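Local coordinates for protein interleukin-20 receptor subunit beta (Homo sapiens, PDB 6DF3) that pairs with IL20RA or IL22RA1 to form cell-surface receptors, the first for the cytokines IL19, IL20 and IL24, the second for IL20 and IL24, at residues E123-Q128 against A171-K176; W136-G141 against A166-A171. The protein carries 1 engineered substitution. All coordinates share one frame; numbering follows the deposited sequence.

Contact 1: E123-Q128 against A171-K176; sequences EDLGPQ and AETFVK. Unlike the reference sequence in segment 171-176: Glu-172 (reference Gln).
Leu-125 and Gln-128 meet Thr-173 and Val-175 where the loop between strands 117-122 and 130-137 of the second fibronectin type III domain passes the end of strand 167-175. The meeting is van der Waals throughout. Leu-125 points CB toward the strand and, with CG anti to the carbonyl carbon (chi1 -60°), crosses Thr-173 at about a right angle, its CD1 3.5 Å from Thr-173 OG1. That hydroxyl is buried and has no polar partner in the model. Leucine supplies an apolar branch that also touches Phe-131, as Thr-173 does, and beta-branched threonine suits a strand. The backbone O of Gln-128 lies 3.6 Å from Val-175 CA. A branched valine suits a strand residue packed against this carbonyl, with CB and both methyls at similar distances from it; Val-175 also touches Phe-129.

Leu-125 also touches Asn-13, and Gln-128 Met-14, which places the loop beside the first domain. Lys-176 packs on an aromatic side chain of another protein chain.

Polar bonding shapes the loop internally. Gly-126 has a positive phi, at which any CB would jam against the preceding carbonyl O. In an Asx turn, its N donates to Asp-124 OD1 at 3.1 Å, nearly in line with the C-O bond.

Contact 2: W136-G141 against A166-A171; sequences WRREPG and AYCVKA
Trp-136 holds CG between its backbone N and carbonyl carbon (chi1 64°), and its indole lies against Cys-168; Arg-137 sends CG anti to its own N (chi1 -166°) and runs extended beside Tyr-167. Cys-168 CB sits over one indole face, 3.5 Å from the Trp-136 ring plane and nearer the rim than the middle. Lys-170 CE approaches the indole edge at CZ3. Arg-138 CB lies 3.8 Å from Cys-168 SG; the chain then bends at chi2 and chi3, and Ala-166 CB lies over one guanidinium face.

On the other face of the sheet, Arg-137 CG makes a CH-pi contact, 4.2 Å from the Tyr-167 ring centroid. The guanidinium stands 83° to the ring, its NH1 weakly bonded to Tyr-167 OH at 3.1 Å; its stronger partner is Pro-163 O, bonded to NH2, while NH1 also bonds Glu-162 O. Tyr-167 OH accepts from Glu-162 N, consistent with a tyrosine corner. An alanine here would probably leave Glu-162 N without its acceptor and Arg-137 CG without the ring face it packs on.

Trp-136 and Cys-168 form the hydrogen-bonded antiparallel pair: Cys-168 N reaches Trp-136 O at 2.9 Å. Trp-136 N returns a bond to Cys-168 O at 3.2 Å. Strands 130-137 and 167-175 are the middle of a four-stranded sheet, flanked by 145-149 and by 180-189, to which the disulfide from Cys-168 to Cys-189 ties strand 167-175.

Both contacts use strand 167-175 and share Ala-171, yet their centres lie 23 Å apart and their other residues do not touch. Along the chain, contact 2 is nested inside the loop that contact 1 closes. Contact 1 is about 9 Å from the centre of the chain, where the second domain borders the first; contact 2 is about 30 Å from it, toward the far end of that domain. The two also differ in kind: contact 2 joins neighbouring strands of a sheet, whereas contact 1 packs a loop on one of those strands. Of the two, contact 1 alone is reached by another protein chain of the assembly, at Lys-176.

Contact 1: E123-Q128 against A171-K176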
loop_
_atom_site.group_PDB
_atom_site.type_symbol
_atom_site.label_atom_id
_atom_site.label_comp_id
_atom_site.label_asym_id
_atom_site.label_seq_id
_atom_site.Cartn_x
_atom_site.Cartn_y
_atom_site.Cartn_z
ATOM N N GLU C 123 7.156 -9.256 -19.906
ATOM C CA GLU C 123 7.893 -10.055 -18.967
ATOM C C GLU C 123 7.491 -9.558 -17.573
ATOM O O GLU C 123 7.383 -8.350 -17.347
ATOM C CB GLU C 123 9.376 -9.832 -19.230
ATOM C CG GLU C 123 10.310 -10.804 -18.519
ATOM C CD GLU C 123 11.777 -10.428 -18.688
ATOM O OE1 GLU C 123 12.131 -9.248 -18.371
ATOM O OE2 GLU C 123 12.545 -11.313 -19.164
ATOM N N ASP C 124 7.246 -10.478 -16.664
ATOM C CA ASP C 124 6.846 -10.131 -15.271
ATOM C C ASP C 124 7.953 -9.532 -14.410
ATOM O O ASP C 124 8.549 -10.233 -13.634
ATOM C CB ASP C 124 6.334 -11.393 -14.597
ATOM C CG ASP C 124 5.635 -11.123 -13.259
ATOM O OD1 ASP C 124 5.962 -10.140 -12.523
ATOM O OD2 ASP C 124 4.766 -11.958 -12.913
ATOM N N LEU C 125 8.187 -8.228 -14.482
ATOM C CA LEU C 125 9.144 -7.590 -13.592
ATOM C C LEU C 125 8.674 -7.245 -12.131
ATOM O O LEU C 125 9.447 -6.672 -11.327
ATOM C CB LEU C 125 9.708 -6.344 -14.270
ATOM C CG LEU C 125 10.418 -6.653 -15.597
ATOM C CD1 LEU C 125 10.637 -5.367 -16.366
ATOM C CD2 LEU C 125 11.778 -7.321 -15.335
ATOM N N GLY C 126 7.475 -7.605 -11.735
ATOM C CA GLY C 126 7.065 -7.251 -10.348
ATOM C C GLY C 126 6.266 -5.929 -10.077
ATOM O O GLY C 126 6.258 -4.956 -10.934
ATOM N N PRO C 127 5.614 -5.862 -8.880
ATOM C CA PRO C 127 4.807 -4.738 -8.423
ATOM C C PRO C 127 5.484 -3.372 -8.560
ATOM O O PRO C 127 4.789 -2.361 -8.791
ATOM C CB PRO C 127 4.662 -5.012 -6.874
ATOM C CG PRO C 127 4.752 -6.498 -6.739
ATOM C CD PRO C 127 5.849 -6.817 -7.760
ATOM N N GLN C 128 6.817 -3.324 -8.414
ATOM C CA GLN C 128 7.470 -2.088 -8.597
ATOM C C GLN C 128 7.246 -1.483 -9.995
ATOM O O GLN C 128 7.441 -0.277 -10.113
ATOM C CB GLN C 128 8.977 -2.182 -8.270
ATOM C CG GLN C 128 9.258 -2.601 -6.812
ATOM C CD GLN C 128 9.107 -1.430 -5.805
ATOM O OE1 GLN C 128 8.709 -0.272 -6.169
ATOM N NE2 GLN C 128 9.433 -1.712 -4.542
ATOM N N ALA C 171 7.882 -1.400 -26.137
ATOM C CA ALA C 171 7.472 -1.325 -24.730
ATOM C C ALA C 171 8.616 -0.885 -23.814
ATOM O O ALA C 171 9.789 -1.212 -24.020
ATOM C CB ALA C 171 6.922 -2.665 -24.262
ATOM N N GLU C 172 8.229 -0.201 -22.758
ATOM C CA GLU C 172 9.097 0.530 -21.866
ATOM C C GLU C 172 8.569 0.219 -20.459
ATOM O O GLU C 172 7.409 -0.161 -20.305
ATOM C CB GLU C 172 8.809 1.992 -22.200
ATOM C CG GLU C 172 9.767 3.040 -21.731
ATOM C CD GLU C 172 9.186 4.461 -21.811
ATOM O OE1 GLU C 172 9.989 5.422 -21.784
ATOM O OE2 GLU C 172 7.951 4.652 -21.885
ATOM N N THR C 173 9.372 0.485 -19.441
ATOM C CA THR C 173 9.055 0.119 -18.094
ATOM C C THR C 173 9.038 1.480 -17.314
ATOM O O THR C 173 9.689 2.445 -17.754
ATOM C CB THR C 173 10.172 -0.855 -17.701
ATOM O OG1 THR C 173 9.678 -2.157 -17.348
ATOM C CG2 THR C 173 11.041 -0.250 -16.707
ATOM N N PHE C 174 8.266 1.570 -16.218
ATOM C CA PHE C 174 8.189 2.777 -15.332
ATOM C C PHE C 174 8.081 2.343 -13.877
ATOM O O PHE C 174 7.310 1.454 -13.593
ATOM C CB PHE C 174 6.977 3.680 -15.612
ATOM C CG PHE C 174 6.855 4.842 -14.650
ATOM C CD1 PHE C 174 7.766 5.906 -14.682
ATOM C CD2 PHE C 174 5.852 4.868 -13.684
ATOM C CE1 PHE C 174 7.674 6.985 -13.781
ATOM C CE2 PHE C 174 5.741 5.944 -12.780
ATOM C CZ PHE C 174 6.649 7.009 -12.820
ATOM N N VAL C 175 8.849 3.006 -12.998
ATOM C CA VAL C 175 9.071 2.624 -11.596
ATOM C C VAL C 175 8.756 3.864 -10.718
ATOM O O VAL C 175 9.614 4.791 -10.542
ATOM C CB VAL C 175 10.548 2.110 -11.380
ATOM C CG1 VAL C 175 10.842 1.814 -9.902
ATOM C CG2 VAL C 175 10.807 0.823 -12.165
ATOM N N LYS C 176 7.494 3.934 -10.223
ATOM C CA LYS C 176 7.026 5.074 -9.414
ATOM C C LYS C 176 7.978 5.425 -8.235
ATOM O O LYS C 176 8.295 6.590 -8.039
ATOM C CB LYS C 176 5.634 4.792 -8.906
ATOM C CG LYS C 176 4.955 6.014 -8.314
ATOM C CD LYS C 176 3.511 5.734 -7.941
ATOM C CE LYS C 176 2.637 5.657 -9.183
ATOM N NZ LYS C 176 1.225 5.520 -8.744
#

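Contact 2: W136-G141 against A166-A171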
loop_
_atom_site.group_PDB
_atom_site.type_symbol
_atom_site.label_atom_id
_atom_site.label_comp_id
_atom_site.label_asym_id
_atom_site.label_seq_id
_atom_site.Cartn_x
_atom_site.Cartn_y
_atom_site.Cartn_z
ATOM N N TRP C 136 1.371 1.710 -33.240
ATOM C CA TRP C 136 0.948 2.524 -34.382
ATOM C C TRP C 136 0.785 1.663 -35.638
ATOM O O TRP C 136 1.401 0.597 -35.776
ATOM C CB TRP C 136 1.951 3.672 -34.643
ATOM C CG TRP C 136 3.372 3.230 -35.066
ATOM C CD1 TRP C 136 3.817 2.991 -36.350
ATOM C CD2 TRP C 136 4.502 3.001 -34.208
ATOM N NE1 TRP C 136 5.138 2.611 -36.336
ATOM C CE2 TRP C 136 5.586 2.616 -35.038
ATOM C CE3 TRP C 136 4.700 3.076 -32.818
ATOM C CZ2 TRP C 136 6.837 2.303 -34.535
ATOM C CZ3 TRP C 136 5.953 2.763 -32.303
ATOM C CH2 TRP C 136 7.012 2.377 -33.165
ATOM N N ARG C 137 -0.061 2.138 -36.538
ATOM C CA ARG C 137 -0.155 1.586 -37.870
ATOM C C ARG C 137 1.057 2.127 -38.634
ATOM O O ARG C 137 1.293 3.331 -38.594
ATOM C CB ARG C 137 -1.461 2.060 -38.496
ATOM C CG ARG C 137 -1.886 1.319 -39.739
ATOM C CD ARG C 137 -3.200 1.889 -40.246
ATOM N NE ARG C 137 -3.538 1.347 -41.543
ATOM C CZ ARG C 137 -4.109 0.165 -41.778
ATOM N NH1 ARG C 137 -4.420 -0.655 -40.781
ATOM N NH2 ARG C 137 -4.376 -0.192 -43.043
ATOM N N ARG C 138 1.829 1.267 -39.305
ATOM C CA ARG C 138 3.056 1.713 -40.006
ATOM C C ARG C 138 2.810 2.312 -41.424
ATOM O O ARG C 138 3.065 1.676 -42.470
ATOM C CB ARG C 138 4.105 0.593 -40.051
ATOM C CG ARG C 138 5.512 1.067 -40.434
ATOM C CD ARG C 138 6.077 0.284 -41.619
ATOM N NE ARG C 138 6.745 -0.935 -41.161
ATOM C CZ ARG C 138 6.731 -2.127 -41.766
ATOM N NH1 ARG C 138 6.054 -2.350 -42.881
ATOM N NH2 ARG C 138 7.396 -3.134 -41.203
ATOM N N GLU C 139 2.310 3.548 -41.421
ATOM C CA GLU C 139 2.250 4.419 -42.602
ATOM C C GLU C 139 2.648 5.834 -42.127
ATOM O O GLU C 139 2.617 6.110 -40.918
ATOM C CB GLU C 139 0.823 4.420 -43.201
ATOM C CG GLU C 139 0.670 5.049 -44.602
ATOM C CD GLU C 139 -0.694 5.698 -44.855
ATOM O OE1 GLU C 139 -1.371 6.060 -43.857
ATOM O OE2 GLU C 139 -1.076 5.880 -46.049
ATOM N N PRO C 140 3.045 6.729 -43.060
ATOM C CA PRO C 140 2.945 8.161 -42.802
ATOM C C PRO C 140 1.796 8.615 -41.853
ATOM O O PRO C 140 2.084 9.319 -40.885
ATOM C CB PRO C 140 2.764 8.734 -44.227
ATOM C CG PRO C 140 3.382 7.705 -45.151
ATOM C CD PRO C 140 3.779 6.508 -44.324
ATOM N N GLY C 141 0.547 8.190 -42.112
ATOM C CA GLY C 141 -0.653 8.609 -41.344
ATOM C C GLY C 141 -0.627 8.514 -39.804
ATOM O O GLY C 141 -0.053 9.380 -39.132
ATOM N N ALA C 166 1.211 -2.963 -41.980
ATOM C CA ALA C 166 1.746 -3.591 -40.761
ATOM C C ALA C 166 1.560 -2.673 -39.553
ATOM O O ALA C 166 1.534 -1.443 -39.699
ATOM C CB ALA C 166 3.217 -3.924 -40.937
ATOM N N TYR C 167 1.429 -3.283 -38.369
ATOM C CA TYR C 167 1.292 -2.557 -37.108
ATOM C C TYR C 167 2.550 -2.828 -36.306
ATOM O O TYR C 167 2.997 -3.977 -36.237
ATOM C CB TYR C 167 0.071 -3.043 -36.324
ATOM C CG TYR C 167 -1.279 -2.425 -36.719
ATOM C CD1 TYR C 167 -1.891 -2.736 -37.941
ATOM C CD2 TYR C 167 -1.957 -1.555 -35.842
ATOM C CE1 TYR C 167 -3.126 -2.185 -38.288
ATOM C CE2 TYR C 167 -3.188 -1.003 -36.161
ATOM C CZ TYR C 167 -3.777 -1.316 -37.385
ATOM O OH TYR C 167 -4.995 -0.763 -37.697
ATOM N N CYS C 168 3.121 -1.784 -35.706
ATOM C CA CYS C 168 4.404 -1.912 -35.007
ATOM C C CYS C 168 4.289 -1.544 -33.540
ATOM O O CYS C 168 3.454 -0.733 -33.165
ATOM C CB CYS C 168 5.491 -1.091 -35.705
ATOM S SG CYS C 168 5.783 -1.631 -37.411
ATOM N N VAL C 169 5.131 -2.153 -32.717
ATOM C CA VAL C 169 5.023 -2.046 -31.240
ATOM C C VAL C 169 6.385 -2.089 -30.489
ATOM O O VAL C 169 7.252 -2.889 -30.827
ATOM C CB VAL C 169 4.118 -3.183 -30.677
ATOM C CG1 VAL C 169 2.682 -3.047 -31.168
ATOM C CG2 VAL C 169 4.643 -4.563 -31.087
ATOM N N LYS C 170 6.536 -1.234 -29.478
ATOM C CA LYS C 170 7.662 -1.288 -28.575
ATOM C C LYS C 170 7.118 -0.994 -27.149
ATOM O O LYS C 170 6.049 -0.369 -27.007
ATOM C CB LYS C 170 8.732 -0.263 -28.954
ATOM C CG LYS C 170 8.195 1.159 -28.969
ATOM C CD LYS C 170 9.226 2.206 -29.311
ATOM C CE LYS C 170 8.627 3.603 -29.211
ATOM N NZ LYS C 170 9.646 4.659 -29.453
ATOM N N ALA C 171 7.882 -1.400 -26.137
ATOM C CA ALA C 171 7.472 -1.325 -24.730
ATOM C C ALA C 171 8.616 -0.885 -23.814
ATOM O O ALA C 171 9.789 -1.212 -24.020
ATOM C CB ALA C 171 6.922 -2.665 -24.262
#